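Local structure of superoxide dismutase (Acidilobus saccharovorans, 4FFK) at residues A[41-46]-A[93-98]; A[63-66]-A[72-75]; A[146-151]-A[213-218]; A[181-186]-A[193-198]. The protein probably catalyses the dismutation of superoxide to molecular oxygen and hydrogen peroxide at an iron(III) centre, as an iron superoxide dismutase of the iron/manganese family. All coordinates share one frame; numbering follows the deposited sequence.

Interaction 1: A[41-46]-A[93-98]. With FE (Fe (III) ion), chain B.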
loop_
_atom_site.group_PDB
_atom_site.type_symbol
_atom_site.label_atom_id
_atom_site.label_comp_id
_atom_site.label_asym_id
_atom_site.label_seq_id
_atom_site.Cartn_x
_atom_site.Cartn_y
_atom_site.Cartn_z
ATOM N N ARG A 41 -22.291 13.572 12.742
ATOM C CA ARG A 41 -22.065 14.916 12.147
ATOM C C ARG A 41 -20.643 14.997 11.561
ATOM O O ARG A 41 -20.455 15.340 10.385
ATOM C CB ARG A 41 -22.242 15.985 13.181
ATOM C CG ARG A 41 -23.747 16.243 13.434
ATOM C CD ARG A 41 -23.967 17.534 14.257
ATOM N NE ARG A 41 -23.170 17.603 15.476
ATOM C CZ ARG A 41 -23.522 17.058 16.653
ATOM N NH1 ARG A 41 -22.735 17.179 17.702
ATOM N NH2 ARG A 41 -24.628 16.368 16.767
ATOM N N TYR A 42 -19.655 14.632 12.363
ATOM C CA TYR A 42 -18.277 14.686 11.840
ATOM C C TYR A 42 -18.116 13.701 10.703
ATOM O O TYR A 42 -17.592 14.034 9.668
ATOM C CB TYR A 42 -17.208 14.431 12.903
ATOM C CG TYR A 42 -17.021 15.631 13.756
ATOM C CD1 TYR A 42 -16.172 16.644 13.375
ATOM C CD2 TYR A 42 -17.812 15.802 14.926
ATOM C CE1 TYR A 42 -16.028 17.756 14.122
ATOM C CE2 TYR A 42 -17.699 16.975 15.684
ATOM C CZ TYR A 42 -16.782 17.925 15.280
ATOM O OH TYR A 42 -16.583 19.076 16.009
ATOM N N HIS A 43 -18.566 12.474 10.941
ATOM C CA HIS A 43 -18.289 11.389 10.052
ATOM C C HIS A 43 -18.991 11.577 8.730
ATOM O O HIS A 43 -18.371 11.463 7.674
ATOM C CB HIS A 43 -18.702 10.087 10.695
ATOM C CG HIS A 43 -18.047 8.902 10.062
ATOM N ND1 HIS A 43 -18.165 7.625 10.578
ATOM C CD2 HIS A 43 -17.294 8.795 8.939
ATOM C CE1 HIS A 43 -17.482 6.779 9.813
ATOM N NE2 HIS A 43 -16.921 7.472 8.833
ATOM N N HIS A 44 -20.275 11.982 8.779
ATOM C CA HIS A 44 -20.977 12.113 7.570
ATOM C C HIS A 44 -20.730 13.437 6.892
ATOM O O HIS A 44 -20.477 13.463 5.702
ATOM C CB HIS A 44 -22.497 11.885 7.758
ATOM C CG HIS A 44 -23.268 12.084 6.502
ATOM N ND1 HIS A 44 -23.552 13.338 5.999
ATOM C CD2 HIS A 44 -23.797 11.195 5.646
ATOM C CE1 HIS A 44 -24.219 13.199 4.873
ATOM N NE2 HIS A 44 -24.368 11.910 4.629
ATOM N N ASP A 45 -20.804 14.524 7.640
ATOM C CA ASP A 45 -20.908 15.830 7.028
ATOM C C ASP A 45 -19.530 16.378 6.829
ATOM O O ASP A 45 -19.368 17.372 6.126
ATOM C CB ASP A 45 -21.590 16.860 7.958
ATOM C CG ASP A 45 -23.008 16.540 8.289
ATOM O OD1 ASP A 45 -23.522 17.115 9.324
ATOM O OD2 ASP A 45 -23.622 15.783 7.557
ATOM N N LYS A 46 -18.518 15.764 7.462
ATOM C CA LYS A 46 -17.166 16.251 7.242
ATOM C C LYS A 46 -16.294 15.216 6.561
ATOM O O LYS A 46 -15.826 15.455 5.464
ATOM C CB LYS A 46 -16.541 16.742 8.521
ATOM C CG LYS A 46 -17.380 17.884 9.101
ATOM C CD LYS A 46 -16.648 18.424 10.236
ATOM C CE LYS A 46 -16.767 19.927 10.170
ATOM N NZ LYS A 46 -17.699 20.334 11.203
ATOM N N THR A 93 -21.079 5.625 1.877
ATOM C CA THR A 93 -22.453 5.484 1.433
ATOM C C THR A 93 -23.059 4.136 1.837
ATOM O O THR A 93 -24.167 4.088 2.369
ATOM C CB THR A 93 -22.549 5.675 -0.038
ATOM O OG1 THR A 93 -22.075 6.988 -0.335
ATOM C CG2 THR A 93 -24.005 5.515 -0.465
ATOM N N LEU A 94 -22.321 3.063 1.590
ATOM C CA LEU A 94 -22.696 1.713 2.039
ATOM C C LEU A 94 -22.824 1.664 3.541
ATOM O O LEU A 94 -23.866 1.220 4.107
ATOM C CB LEU A 94 -21.633 0.715 1.587
ATOM C CG LEU A 94 -21.855 -0.748 1.930
ATOM C CD1 LEU A 94 -23.209 -1.193 1.379
ATOM C CD2 LEU A 94 -20.725 -1.570 1.300
ATOM N N TYR A 95 -21.773 2.088 4.212
ATOM C CA TYR A 95 -21.762 2.098 5.660
ATOM C C TYR A 95 -23.046 2.700 6.265
ATOM O O TYR A 95 -23.640 2.077 7.124
ATOM C CB TYR A 95 -20.589 2.925 6.092
ATOM C CG TYR A 95 -20.373 3.071 7.552
ATOM C CD1 TYR A 95 -20.329 4.332 8.124
ATOM C CD2 TYR A 95 -20.055 1.948 8.347
ATOM C CE1 TYR A 95 -20.067 4.494 9.433
ATOM C CE2 TYR A 95 -19.741 2.116 9.663
ATOM C CZ TYR A 95 -19.803 3.384 10.205
ATOM O OH TYR A 95 -19.514 3.560 11.501
ATOM N N TRP A 96 -23.436 3.895 5.835
ATOM C CA TRP A 96 -24.672 4.499 6.417
ATOM C C TRP A 96 -25.886 3.672 6.146
ATOM O O TRP A 96 -26.762 3.572 7.027
ATOM C CB TRP A 96 -24.928 5.882 5.863
ATOM C CG TRP A 96 -23.749 6.764 5.841
ATOM C CD1 TRP A 96 -23.251 7.419 4.756
ATOM C CD2 TRP A 96 -22.952 7.143 6.947
ATOM N NE1 TRP A 96 -22.216 8.208 5.123
ATOM C CE2 TRP A 96 -21.969 8.044 6.451
ATOM C CE3 TRP A 96 -22.929 6.797 8.299
ATOM C CZ2 TRP A 96 -20.991 8.599 7.269
ATOM C CZ3 TRP A 96 -21.961 7.371 9.118
ATOM C CH2 TRP A 96 -21.003 8.254 8.582
ATOM N N LEU A 97 -25.974 3.140 4.932
ATOM C CA LEU A 97 -27.142 2.364 4.469
ATOM C C LEU A 97 -27.258 1.064 5.240
ATOM O O LEU A 97 -28.376 0.524 5.482
ATOM C CB LEU A 97 -27.063 2.103 2.969
ATOM C CG LEU A 97 -27.275 3.343 2.083
ATOM C CD1 LEU A 97 -26.907 2.961 0.640
ATOM C CD2 LEU A 97 -28.782 3.880 2.171
ATOM N N ASN A 98 -26.123 0.564 5.675
ATOM C CA ASN A 98 -26.063 -0.681 6.371
ATOM C C ASN A 98 -26.505 -0.588 7.840
ATOM O O ASN A 98 -26.504 -1.577 8.519
ATOM C CB ASN A 98 -24.612 -1.166 6.426
ATOM C CG ASN A 98 -24.094 -1.707 5.102
ATOM O OD1 ASN A 98 -22.873 -1.718 4.889
ATOM N ND2 ASN A 98 -24.985 -2.213 4.235
HETATM FE FE FE B . -15.201 6.850 7.784
HETATM O O HOH W 1 -19.224 6.236 12.575
HETATM O O HOH W 2 -13.567 6.034 6.850
#
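The iron site between the alpha-hairpin and C-terminal domains of the iron/manganese superoxide dismutase fold is the setting for His43, Tyr95 and Trp96, which meet where the two long helices of the hairpin, 37-66 and 75-97, face each other. The short segments approach to 11.7 Å between axes at 134°, so aromatic side chains bridge the gap. His43 binds iron through NE2 at 2.1 Å; His92, Asp178 and His182 complete the protein ligands, with water 2 also on the metal. Trp96 presents the edge of its six-membered ring to one face of the His43 imidazole in a T-shaped pair, planes at 75°, its CH2 lying 3.4 Å from His43 CG. A second neighbour of that imidazole, Tyr95, comes at an oblique angle and brings its CE1 to 3.5 Å from His43 CE1. On one face of the indole lies His44 CD2 and on the opposite face Tyr95 CD1, both offset toward the rim. His44, with CG anti to the backbone N (chi1 177°), sends its ring toward the indole, while its ND1 donates to Asp45 OD2 and its NE2 bonds to Pro22 O. Trp96 NE1 has its polar partner in His48 ND1, and Tyr95 OH is hydrogen-bonded to Tyr195 OH. Water 1 lies in the imidazole plane, accepts from His43 ND1 at 2.7 Å and reaches Tyr95 OH at 2.9 Å.

Interaction 2: A[63-66]-A[72-75]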
loop_
_atom_site.group_PDB
_atom_site.type_symbol
_atom_site.label_atom_id
_atom_site.label_comp_id
_atom_site.label_asym_id
_atom_site.label_seq_id
_atom_site.Cartn_x
_atom_site.Cartn_y
_atom_site.Cartn_z
ATOM N N GLU A 63 -10.876 16.458 -16.204
ATOM C CA GLU A 63 -11.664 17.242 -17.131
ATOM C C GLU A 63 -10.862 18.372 -17.741
ATOM O O GLU A 63 -10.887 18.544 -18.982
ATOM C CB GLU A 63 -12.856 17.822 -16.377
ATOM C CG GLU A 63 -13.917 18.404 -17.244
ATOM C CD GLU A 63 -15.149 18.593 -16.381
ATOM O OE1 GLU A 63 -15.137 19.552 -15.586
ATOM O OE2 GLU A 63 -16.029 17.730 -16.422
ATOM N N LYS A 64 -10.161 19.121 -16.904
ATOM C CA LYS A 64 -9.399 20.297 -17.310
ATOM C C LYS A 64 -8.273 19.864 -18.275
ATOM O O LYS A 64 -8.104 20.402 -19.389
ATOM C CB LYS A 64 -8.800 21.001 -16.097
ATOM C CG LYS A 64 -9.830 21.878 -15.275
ATOM C CD LYS A 64 -9.115 22.868 -14.409
ATOM C CE LYS A 64 -10.070 23.989 -14.032
ATOM N NZ LYS A 64 -9.429 24.997 -13.120
ATOM N N TYR A 65 -7.559 18.823 -17.864
ATOM C CA TYR A 65 -6.640 18.178 -18.777
ATOM C C TYR A 65 -7.268 17.772 -20.115
ATOM O O TYR A 65 -6.720 18.113 -21.160
ATOM C CB TYR A 65 -6.028 16.959 -18.106
ATOM C CG TYR A 65 -5.259 16.117 -19.074
ATOM C CD1 TYR A 65 -5.803 14.931 -19.574
ATOM C CD2 TYR A 65 -3.979 16.504 -19.487
ATOM C CE1 TYR A 65 -5.085 14.144 -20.470
ATOM C CE2 TYR A 65 -3.259 15.713 -20.390
ATOM C CZ TYR A 65 -3.828 14.540 -20.873
ATOM O OH TYR A 65 -3.129 13.711 -21.755
ATOM N N LEU A 66 -8.386 17.064 -20.091
ATOM C CA LEU A 66 -9.007 16.500 -21.303
ATOM C C LEU A 66 -9.630 17.551 -22.212
ATOM O O LEU A 66 -9.707 17.351 -23.447
ATOM C CB LEU A 66 -10.086 15.512 -20.943
ATOM C CG LEU A 66 -9.562 14.174 -20.420
ATOM C CD1 LEU A 66 -10.712 13.538 -19.775
ATOM C CD2 LEU A 66 -9.035 13.346 -21.554
ATOM N N ASP A 72 -0.510 19.310 -18.869
ATOM C CA ASP A 72 -0.149 17.987 -18.425
ATOM C C ASP A 72 -0.922 17.615 -17.157
ATOM O O ASP A 72 -1.394 18.459 -16.399
ATOM C CB ASP A 72 1.372 17.861 -18.236
ATOM C CG ASP A 72 2.138 18.042 -19.559
ATOM O OD1 ASP A 72 1.642 17.565 -20.634
ATOM O OD2 ASP A 72 3.237 18.641 -19.513
ATOM N N ILE A 73 -1.098 16.323 -16.977
ATOM C CA ILE A 73 -1.730 15.833 -15.756
ATOM C C ILE A 73 -0.819 14.725 -15.268
ATOM O O ILE A 73 -0.213 13.996 -16.073
ATOM C CB ILE A 73 -3.102 15.253 -16.079
ATOM C CG1 ILE A 73 -3.875 14.896 -14.795
ATOM C CG2 ILE A 73 -3.017 14.037 -17.013
ATOM C CD1 ILE A 73 -5.282 14.487 -15.135
ATOM N N ASP A 74 -0.760 14.582 -13.950
ATOM C CA ASP A 74 -0.055 13.455 -13.343
ATOM C C ASP A 74 -1.100 12.406 -13.227
ATOM O O ASP A 74 -1.955 12.433 -12.308
ATOM C CB ASP A 74 0.456 13.948 -12.011
ATOM C CG ASP A 74 1.202 12.912 -11.207
ATOM O OD1 ASP A 74 1.121 11.708 -11.505
ATOM O OD2 ASP A 74 1.882 13.372 -10.259
ATOM N N VAL A 75 -1.109 11.482 -14.182
ATOM C CA VAL A 75 -2.220 10.554 -14.278
ATOM C C VAL A 75 -2.188 9.618 -13.049
ATOM O O VAL A 75 -3.220 9.180 -12.602
ATOM C CB VAL A 75 -2.172 9.724 -15.560
ATOM C CG1 VAL A 75 -0.800 9.002 -15.732
ATOM C CG2 VAL A 75 -3.298 8.763 -15.657
#
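Tyr65, near the end of helix 37-66, receives Ile73 of the following loop on one face of its phenol ring. The branch that does the touching is the methyl CG2, which sits 3.6 Å from the centroid of the Tyr65 ring and 9° off the ring normal. This is a centred CH-pi contact: the methyl stands over the middle of the ring, and the ring atom nearest to Ile73 CG2 is Tyr65 CD2 at 3.6 Å.

Two torsions bring the groups together. Tyr65 swings CG to the side opposite its own amide nitrogen (chi1 170°), which carries the ring out from the helix toward the returning chain. Ile73 has CG1 trans to N (chi1 -173°) and continues extended to CD1, which leaves CG2 between N and the carbonyl carbon, aimed at the ring. The longer branch runs past the root of the tyrosine instead, with Ile73 CD1 3.9 Å from Tyr65 CB. The two side chains meet at about a right angle, and Ile73 CB also closes on the ring, 3.7 Å from Tyr65 CD2. At the margin, Asp72 C approaches Tyr65 CD2 obliquely at 4.0 Å.

No hydrogen bond joins the segments, and the contact is apolar. Lys129 of the third subunit packs on Tyr65 and Leu130 of that subunit on Ile73, placing the pair at an interface. Asp74 is the N-cap of helix 75-97, its OD1 accepting from Ala77 N. The arrangement closes the turn of a helical hairpin, here at the far end of the family's alpha-hairpin domain.

Interaction 3: A[146-151]-A[213-218]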
loop_
_atom_site.group_PDB
_atom_site.type_symbol
_atom_site.label_atom_id
_atom_site.label_comp_id
_atom_site.label_asym_id
_atom_site.label_seq_id
_atom_site.Cartn_x
_atom_site.Cartn_y
_atom_site.Cartn_z
ATOM N N LEU A 146 -18.390 -7.493 4.042
ATOM C CA LEU A 146 -18.962 -8.781 3.675
ATOM C C LEU A 146 -19.341 -8.582 2.230
ATOM O O LEU A 146 -20.063 -7.658 1.931
ATOM C CB LEU A 146 -20.247 -9.072 4.501
ATOM C CG LEU A 146 -20.840 -10.439 4.042
ATOM C CD1 LEU A 146 -19.913 -11.648 4.106
ATOM C CD2 LEU A 146 -22.042 -10.681 4.882
ATOM N N ALA A 147 -18.744 -9.353 1.332
ATOM C CA ALA A 147 -18.974 -9.172 -0.074
ATOM C C ALA A 147 -19.517 -10.438 -0.709
ATOM O O ALA A 147 -19.313 -11.559 -0.219
ATOM C CB ALA A 147 -17.683 -8.783 -0.769
ATOM N N TYR A 148 -20.165 -10.212 -1.824
ATOM C CA TYR A 148 -20.629 -11.290 -2.682
ATOM C C TYR A 148 -19.606 -11.462 -3.808
ATOM O O TYR A 148 -19.271 -10.466 -4.466
ATOM C CB TYR A 148 -21.981 -10.886 -3.257
ATOM C CG TYR A 148 -22.468 -11.897 -4.298
ATOM C CD1 TYR A 148 -22.849 -13.186 -3.907
ATOM C CD2 TYR A 148 -22.543 -11.551 -5.669
ATOM C CE1 TYR A 148 -23.288 -14.121 -4.855
ATOM C CE2 TYR A 148 -22.989 -12.474 -6.614
ATOM C CZ TYR A 148 -23.365 -13.749 -6.189
ATOM O OH TYR A 148 -23.795 -14.693 -7.105
ATOM N N ASP A 149 -19.131 -12.685 -4.026
ATOM C CA ASP A 149 -18.212 -12.965 -5.116
ATOM C C ASP A 149 -18.997 -13.475 -6.343
ATOM O O ASP A 149 -19.416 -14.609 -6.339
ATOM C CB ASP A 149 -17.222 -14.030 -4.721
ATOM C CG ASP A 149 -16.383 -14.484 -5.888
ATOM O OD1 ASP A 149 -16.323 -13.715 -6.911
ATOM O OD2 ASP A 149 -15.760 -15.545 -5.754
ATOM N N PRO A 150 -19.209 -12.628 -7.350
ATOM C CA PRO A 150 -19.985 -13.079 -8.539
ATOM C C PRO A 150 -19.403 -14.297 -9.231
ATOM O O PRO A 150 -20.144 -15.007 -9.947
ATOM C CB PRO A 150 -19.947 -11.876 -9.480
ATOM C CG PRO A 150 -19.476 -10.736 -8.631
ATOM C CD PRO A 150 -18.615 -11.306 -7.573
ATOM N N VAL A 151 -18.111 -14.551 -9.071
ATOM C CA VAL A 151 -17.488 -15.648 -9.770
ATOM C C VAL A 151 -18.011 -16.939 -9.213
ATOM O O VAL A 151 -18.206 -17.907 -9.953
ATOM C CB VAL A 151 -15.952 -15.646 -9.585
ATOM C CG1 VAL A 151 -15.351 -16.944 -10.063
ATOM C CG2 VAL A 151 -15.312 -14.405 -10.285
ATOM N N GLN A 213 -29.638 -9.406 -2.740
ATOM C CA GLN A 213 -30.555 -9.807 -3.819
ATOM C C GLN A 213 -30.116 -9.212 -5.149
ATOM O O GLN A 213 -30.023 -9.957 -6.126
ATOM C CB GLN A 213 -32.024 -9.462 -3.507
ATOM C CG GLN A 213 -32.599 -10.309 -2.378
ATOM C CD GLN A 213 -32.708 -11.784 -2.729
ATOM O OE1 GLN A 213 -32.725 -12.162 -3.893
ATOM N NE2 GLN A 213 -32.770 -12.629 -1.711
ATOM N N LYS A 214 -29.866 -7.899 -5.165
ATOM C CA LYS A 214 -29.304 -7.193 -6.330
ATOM C C LYS A 214 -28.015 -7.840 -6.814
ATOM O O LYS A 214 -27.839 -8.038 -8.019
ATOM C CB LYS A 214 -29.018 -5.726 -6.033
ATOM C CG LYS A 214 -30.131 -4.753 -6.299
ATOM C CD LYS A 214 -30.730 -4.273 -4.998
ATOM C CE LYS A 214 -30.365 -2.840 -4.682
ATOM N NZ LYS A 214 -31.211 -1.931 -5.476
ATOM N N ALA A 215 -27.111 -8.156 -5.887
ATOM C CA ALA A 215 -25.837 -8.814 -6.239
ATOM C C ALA A 215 -26.051 -10.155 -6.924
ATOM O O ALA A 215 -25.407 -10.463 -7.932
ATOM C CB ALA A 215 -24.944 -8.994 -5.015
ATOM N N LEU A 216 -26.959 -10.950 -6.357
ATOM C CA LEU A 216 -27.302 -12.265 -6.887
ATOM C C LEU A 216 -27.797 -12.210 -8.333
ATOM O O LEU A 216 -27.593 -13.161 -9.104
ATOM C CB LEU A 216 -28.381 -12.914 -6.018
ATOM C CG LEU A 216 -27.907 -13.547 -4.720
ATOM C CD1 LEU A 216 -29.132 -13.936 -3.903
ATOM C CD2 LEU A 216 -26.991 -14.753 -4.992
ATOM N N ASN A 217 -28.427 -11.091 -8.678
ATOM C CA ASN A 217 -28.983 -10.828 -10.014
ATOM C C ASN A 217 -28.157 -9.857 -10.902
ATOM O O ASN A 217 -28.664 -9.303 -11.882
ATOM C CB ASN A 217 -30.425 -10.310 -9.868
ATOM C CG ASN A 217 -31.457 -11.440 -9.844
ATOM O OD1 ASN A 217 -31.314 -12.460 -9.138
ATOM N ND2 ASN A 217 -32.515 -11.259 -10.636
ATOM N N THR A 218 -26.897 -9.629 -10.542
ATOM C CA THR A 218 -25.997 -8.912 -11.431
ATOM C C THR A 218 -25.401 -9.931 -12.410
ATOM O O THR A 218 -25.046 -11.057 -12.023
ATOM C CB THR A 218 -24.858 -8.205 -10.693
ATOM O OG1 THR A 218 -24.065 -9.186 -9.990
ATOM C CG2 THR A 218 -25.411 -7.161 -9.729
#
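Tyr148 packs its ring against the last turn of helix 205-216, where Ala215 and Leu216 meet it obliquely. The first segment enters as the end of strand 142-148, the middle strand of the antiparallel sheet. Leu146 packs on Ile117 and Phe121 of helix 111-121 and on Phe127 and Phe131 of helix 124-136. Ala147 continues the strand by backbone bonding to Arg156.

Tyr148 then carries the contact. Its CG is trans to N across the CA–CB bond (chi1 174°), which extends the ring to the helix. One ortho carbon, Tyr148 CD2, packs on the methyl CB of Ala215 at 3.6 Å; next along that side, Tyr148 CE2 comes 3.4 Å from the carbonyl oxygen Ala215 O. The other side and the hydroxyl belong to Leu216, whose branch CD2 reaches Tyr148 CE1 at 3.8 Å and stands equally far, 3.8 Å, from Tyr148 OH. The leucine's CA–CB bond leads off the contact, yet this terminal methyl returns to the ring, the two side chains crossing at about a right angle.

Beyond the tyrosine, Asp149 turns the chain, its OD1 accepting from Val151 N at 2.9 Å, from well above the carboxylate plane. Tyr19 and Tyr86 of the third subunit also bond to this carboxylate. Across the contact, Ala215 O, in the last helical turn, accepts two bonds from Thr218 just past the helix: OG1 at 2.8 Å and N at 3.1 Å. The arrangement is the packing of the last helix against the end of the central strand of the three-stranded antiparallel sheet, in the alpha/beta C-terminal domain of iron/manganese superoxide dismutases, with an Asx turn at Asp149 following.

Interaction 4: A[181-186]-A[193-198]. With FE (Fe (III) ion), chain B.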
loop_
_atom_site.group_PDB
_atom_site.type_symbol
_atom_site.label_atom_id
_atom_site.label_comp_id
_atom_site.label_asym_id
_atom_site.label_seq_id
_atom_site.Cartn_x
_atom_site.Cartn_y
_atom_site.Cartn_z
ATOM N N GLU A 181 -10.311 5.506 12.530
ATOM C CA GLU A 181 -10.531 5.941 13.900
ATOM C C GLU A 181 -11.666 6.925 14.014
ATOM O O GLU A 181 -12.358 6.998 15.023
ATOM C CB GLU A 181 -9.271 6.550 14.400
ATOM C CG GLU A 181 -8.258 5.421 14.697
ATOM C CD GLU A 181 -6.875 5.906 14.900
ATOM O OE1 GLU A 181 -6.509 7.011 14.447
ATOM O OE2 GLU A 181 -6.095 5.184 15.549
ATOM N N HIS A 182 -11.859 7.745 12.982
ATOM C CA HIS A 182 -12.930 8.732 13.114
ATOM C C HIS A 182 -14.339 8.129 13.211
ATOM O O HIS A 182 -15.231 8.809 13.706
ATOM C CB HIS A 182 -12.906 9.754 11.990
ATOM C CG HIS A 182 -13.188 9.167 10.679
ATOM N ND1 HIS A 182 -12.242 9.142 9.681
ATOM C CD2 HIS A 182 -14.277 8.517 10.198
ATOM C CE1 HIS A 182 -12.741 8.544 8.625
ATOM N NE2 HIS A 182 -13.993 8.175 8.896
ATOM N N ALA A 183 -14.492 6.865 12.829
ATOM C CA ALA A 183 -15.784 6.211 12.884
ATOM C C ALA A 183 -16.144 6.014 14.353
ATOM O O ALA A 183 -17.323 5.906 14.674
ATOM C CB ALA A 183 -15.772 4.877 12.131
ATOM N N TYR A 184 -15.145 5.976 15.225
ATOM C CA TYR A 184 -15.426 5.533 16.622
ATOM C C TYR A 184 -14.761 6.324 17.668
ATOM O O TYR A 184 -15.071 6.183 18.854
ATOM C CB TYR A 184 -15.105 4.059 16.790
ATOM C CG TYR A 184 -13.711 3.648 16.443
ATOM C CD1 TYR A 184 -12.699 3.819 17.328
ATOM C CD2 TYR A 184 -13.417 3.038 15.213
ATOM C CE1 TYR A 184 -11.386 3.401 17.062
ATOM C CE2 TYR A 184 -12.094 2.674 14.922
ATOM C CZ TYR A 184 -11.115 2.818 15.849
ATOM O OH TYR A 184 -9.843 2.428 15.653
ATOM N N TYR A 185 -13.800 7.164 17.294
ATOM C CA TYR A 185 -12.962 7.746 18.305
ATOM C C TYR A 185 -13.724 8.645 19.261
ATOM O O TYR A 185 -13.314 8.774 20.422
ATOM C CB TYR A 185 -11.782 8.567 17.717
ATOM C CG TYR A 185 -10.541 8.322 18.467
ATOM C CD1 TYR A 185 -9.842 7.136 18.289
ATOM C CD2 TYR A 185 -10.065 9.220 19.411
ATOM C CE1 TYR A 185 -8.700 6.869 19.018
ATOM C CE2 TYR A 185 -8.915 8.945 20.146
ATOM C CZ TYR A 185 -8.254 7.783 19.961
ATOM O OH TYR A 185 -7.122 7.537 20.671
ATOM N N ILE A 186 -14.756 9.302 18.769
ATOM C CA ILE A 186 -15.465 10.239 19.655
ATOM C C ILE A 186 -16.169 9.435 20.738
ATOM O O ILE A 186 -16.246 9.873 21.895
ATOM C CB ILE A 186 -16.503 11.027 18.895
ATOM C CG1 ILE A 186 -15.819 11.998 17.901
ATOM C CG2 ILE A 186 -17.463 11.842 19.919
ATOM C CD1 ILE A 186 -16.796 12.375 16.793
ATOM N N ALA A 193 -12.537 -2.313 19.176
ATOM C CA ALA A 193 -13.184 -3.610 19.370
ATOM C C ALA A 193 -14.602 -3.410 19.934
ATOM O O ALA A 193 -15.558 -4.105 19.525
ATOM C CB ALA A 193 -12.359 -4.492 20.227
ATOM N N LYS A 194 -14.744 -2.475 20.879
ATOM C CA LYS A 194 -15.984 -2.301 21.576
ATOM C C LYS A 194 -16.924 -1.610 20.603
ATOM O O LYS A 194 -18.090 -1.918 20.516
ATOM C CB LYS A 194 -15.773 -1.433 22.823
ATOM C CG LYS A 194 -17.091 -1.065 23.467
ATOM C CD LYS A 194 -16.809 -0.244 24.718
ATOM C CE LYS A 194 -18.095 0.427 25.175
ATOM N NZ LYS A 194 -17.935 1.028 26.575
ATOM N N TYR A 195 -16.372 -0.722 19.767
ATOM C CA TYR A 195 -17.177 -0.223 18.655
ATOM C C TYR A 195 -17.707 -1.268 17.677
ATOM O O TYR A 195 -18.918 -1.307 17.368
ATOM C CB TYR A 195 -16.367 0.863 17.942
ATOM C CG TYR A 195 -16.759 1.128 16.533
ATOM C CD1 TYR A 195 -17.913 1.849 16.214
ATOM C CD2 TYR A 195 -15.931 0.683 15.494
ATOM C CE1 TYR A 195 -18.234 2.124 14.915
ATOM C CE2 TYR A 195 -16.282 0.919 14.182
ATOM C CZ TYR A 195 -17.388 1.626 13.886
ATOM O OH TYR A 195 -17.670 1.867 12.569
ATOM N N VAL A 196 -16.823 -2.122 17.179
ATOM C CA VAL A 196 -17.250 -3.117 16.204
ATOM C C VAL A 196 -18.319 -4.043 16.857
ATOM O O VAL A 196 -19.341 -4.355 16.263
ATOM C CB VAL A 196 -16.031 -3.918 15.778
ATOM C CG1 VAL A 196 -16.483 -5.099 14.954
ATOM C CG2 VAL A 196 -15.093 -2.934 14.948
ATOM N N ASP A 197 -18.043 -4.419 18.092
ATOM C CA ASP A 197 -18.975 -5.291 18.860
ATOM C C ASP A 197 -20.354 -4.684 18.933
ATOM O O ASP A 197 -21.346 -5.383 18.700
ATOM C CB ASP A 197 -18.428 -5.520 20.275
ATOM C CG ASP A 197 -17.296 -6.494 20.307
ATOM O OD1 ASP A 197 -17.008 -7.144 19.277
ATOM O OD2 ASP A 197 -16.681 -6.645 21.389
ATOM N N SER A 198 -20.451 -3.379 19.203
ATOM C CA SER A 198 -21.754 -2.726 19.311
ATOM C C SER A 198 -22.374 -2.438 17.963
ATOM O O SER A 198 -23.584 -2.404 17.805
ATOM C CB SER A 198 -21.677 -1.401 20.093
ATOM O OG SER A 198 -20.754 -1.450 21.151
HETATM FE FE FE B . -15.201 6.850 7.784
HETATM O O HOH W 2 -13.567 6.034 6.850
#
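Tyr184 and Tyr195 pack together in the C-terminal domain of the iron/manganese superoxide dismutase fold, where the chain leaving the metal ligand His182 turns beside helix 192-199. From its root outward, Tyr184 first sets CB over the face of Tyr195, 3.7 Å from the centroid of the Tyr195 ring and 24° off the normal, a CH-pi contact. The next atom, Tyr184 CG, lies 3.8 Å from Tyr195 CD2. Chi1 of 56° puts Tyr184 CG between the backbone N and the carbonyl carbon, and one face of the ring is centred over Glu181 O. Further out Tyr184 CD2 meets Tyr195 CD2 at 3.5 Å, the two rings being oblique with planes at 31°. The tip, Tyr184 OH, is hydrogen-bonded to Arg192 NE.

His182 NE2 binds iron at 2.1 Å, and its ND1 is hydrogen-bonded to Glu181 OE2 of the second subunit; the reciprocal bond also forms, so the metal ligand is tied across the dimer interface. Tyr195 in turn bonds through OH to Asp178 O and Tyr95 OH, beside the iron ligand Asp178. The methyl of Ala183 closes the group, its CB standing 3.6 Å from Tyr195 OH.

How the interactions relate
Interactions 1 and 4 form one unit around the iron: His43 NE2 and His182 NE2 both bind the metal and lie 3.0 Å apart. Water 2 is common to both. They also join through Tyr95 OH and Tyr195 OH, a probable hydrogen bond of 2.7 Å, and through Ala183 CB, which packs 3.5 Å from His43 CE1, so the two family domains meet at the site. Interaction 2 lies on the same helix 37-66 as interaction 1 but about 30 Å away between centres, nested in its loop. Interaction 3, about 23 Å from interaction 1 between centres, encloses interaction 4 along the chain. Interactions 1, 2 and 3 all touch the third subunit.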